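Local coordinates for vascular endothelial growth factor homolog (Orf virus, PDB 2GNN), which induces endothelial proliferation as a secreted, disulfide-linked homodimeric growth factor of the PDGF/VEGF family that binds vascular endothelial growth factor receptors, at the interface of chains A and B. Coordinates in Å, arbitrary orientation; residue numbers count along the deposited sequence, not the author numbering. Chains: chain A/B, Vascular endothelial growth factor homolog.

The interface of chains A and B. Residues chain A 45, 48, 73-76; chain B 10-11, 16.
The amide N of B:Lys11 reaches 2.8 Å to the carbonyl O of A:Thr73 in a hydrogen bond. The carbonyl O of the same lysine takes the amide N of A:Glu75 at 3.0 Å. B:Lys11 thus bonds to the residues on either side of A:Met74, the pattern of a parallel beta bridge. In this way the N-terminal segment of one subunit extends the edge of the other's strand 68-77, ahead of its own helix 13-20. Beside the bridge, A:Met74 and B:Lys11 run alongside each other with both chains extended beyond CG, and CG of A:Met74 lies near CB of B:Lys11. B:Thr10 meets A:Thr73 methyl to methyl, CG2 to CG2 at 3.9 Å, and its CG2 also lies near CG of A:Glu75, whose side chain passes at about a right angle. From the helix, B:Val16 wedges its two methyls against chain A. Its CG1, anti to the backbone N (chi1 177°), points towards CG1 of A:Val48, 4.0 Å away, whose side chain lies alongside. CG of A:Pro45 comes against the flank of the same B:Val16 CG1 methyl at 3.8 Å, the two side chains crossing at about a right angle. The other branch, CG2, packs on CB of A:Met74 at 3.7 Å. This apolar patch adjoins the backbone bonds and, with its twin across the two-fold axis, probably helps hold the N-terminal helix of each subunit on its partner. The carbonyl O of A:Glu75 faces the tip of B:Val16 end-on, over CB and both methyls, 3.4 Å from CG2 and 3.8 Å from CG1.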
loop_
_atom_site.group_PDB
_atom_site.type_symbol
_atom_site.label_atom_id
_atom_site.label_comp_id
_atom_site.label_asym_id
_atom_site.label_seq_id
_atom_site.Cartn_x
_atom_site.Cartn_y
_atom_site.Cartn_z
ATOM N N PRO A 45 -1.062 18.058 7.765
ATOM C CA PRO A 45 -0.420 16.803 8.173
ATOM C C PRO A 45 0.998 16.587 7.605
ATOM O O PRO A 45 1.324 17.132 6.553
ATOM C CB PRO A 45 -1.374 15.742 7.625
ATOM C CG PRO A 45 -1.973 16.372 6.416
ATOM C CD PRO A 45 -2.093 17.835 6.734
ATOM N N VAL A 48 0.953 12.658 3.136
ATOM C CA VAL A 48 -0.219 12.650 2.265
ATOM C C VAL A 48 -0.374 11.300 1.598
ATOM O O VAL A 48 0.598 10.557 1.471
ATOM C CB VAL A 48 -0.126 13.749 1.161
ATOM C CG1 VAL A 48 -0.101 15.129 1.782
ATOM C CG2 VAL A 48 1.097 13.543 0.268
ATOM N N THR A 73 -2.783 19.265 -6.539
ATOM C CA THR A 73 -2.445 20.277 -5.559
ATOM C C THR A 73 -3.211 19.973 -4.281
ATOM O O THR A 73 -4.351 19.502 -4.326
ATOM C CB THR A 73 -2.753 21.698 -6.068
ATOM O OG1 THR A 73 -2.073 21.921 -7.306
ATOM C CG2 THR A 73 -2.283 22.737 -5.080
ATOM N N MET A 74 -2.571 20.227 -3.143
ATOM C CA MET A 74 -3.176 19.994 -1.829
ATOM C C MET A 74 -2.854 21.138 -0.891
ATOM O O MET A 74 -1.735 21.648 -0.900
ATOM C CB MET A 74 -2.660 18.685 -1.224
ATOM C CG MET A 74 -2.819 17.476 -2.124
ATOM S SD MET A 74 -2.412 15.969 -1.267
ATOM C CE MET A 74 -2.431 14.759 -2.572
ATOM N N GLU A 75 -3.844 21.536 -0.093
ATOM C CA GLU A 75 -3.647 22.478 1.000
ATOM C C GLU A 75 -3.047 21.760 2.217
ATOM O O GLU A 75 -3.482 20.665 2.582
ATOM C CB GLU A 75 -4.978 23.119 1.388
ATOM C CG GLU A 75 -5.563 24.091 0.365
ATOM C CD GLU A 75 -6.834 24.771 0.871
ATOM O OE1 GLU A 75 -7.614 24.122 1.608
ATOM O OE2 GLU A 75 -7.053 25.959 0.536
ATOM N N LEU A 76 -2.039 22.378 2.830
ATOM C CA LEU A 76 -1.407 21.865 4.047
ATOM C C LEU A 76 -1.068 23.009 4.987
ATOM O O LEU A 76 -0.717 24.092 4.537
ATOM C CB LEU A 76 -0.125 21.099 3.722
ATOM C CG LEU A 76 -0.236 19.675 3.178
ATOM C CD1 LEU A 76 -0.241 19.671 1.669
ATOM C CD2 LEU A 76 0.922 18.847 3.679
ATOM N N THR B 10 -7.741 21.627 -6.678
ATOM C CA THR B 10 -7.044 21.516 -5.388
ATOM C C THR B 10 -7.813 20.668 -4.373
ATOM O O THR B 10 -9.023 20.827 -4.222
ATOM C CB THR B 10 -6.825 22.932 -4.770
ATOM O OG1 THR B 10 -6.283 23.818 -5.757
ATOM C CG2 THR B 10 -5.893 22.889 -3.558
ATOM N N LYS B 11 -7.105 19.779 -3.676
ATOM C CA LYS B 11 -7.673 19.070 -2.520
ATOM C C LYS B 11 -7.623 19.929 -1.243
ATOM O O LYS B 11 -6.548 20.354 -0.806
ATOM C CB LYS B 11 -6.979 17.729 -2.304
ATOM C CG LYS B 11 -7.269 16.709 -3.393
ATOM C CD LYS B 11 -6.692 15.346 -3.045
ATOM C CE LYS B 11 -6.904 14.355 -4.187
ATOM N NZ LYS B 11 -6.322 13.011 -3.893
ATOM N N VAL B 16 -7.296 16.382 2.837
ATOM C CA VAL B 16 -5.870 16.038 2.927
ATOM C C VAL B 16 -5.569 15.338 4.254
ATOM O O VAL B 16 -4.886 14.308 4.290
ATOM C CB VAL B 16 -4.949 17.283 2.746
ATOM C CG1 VAL B 16 -3.484 16.906 2.930
ATOM C CG2 VAL B 16 -5.147 17.904 1.376
#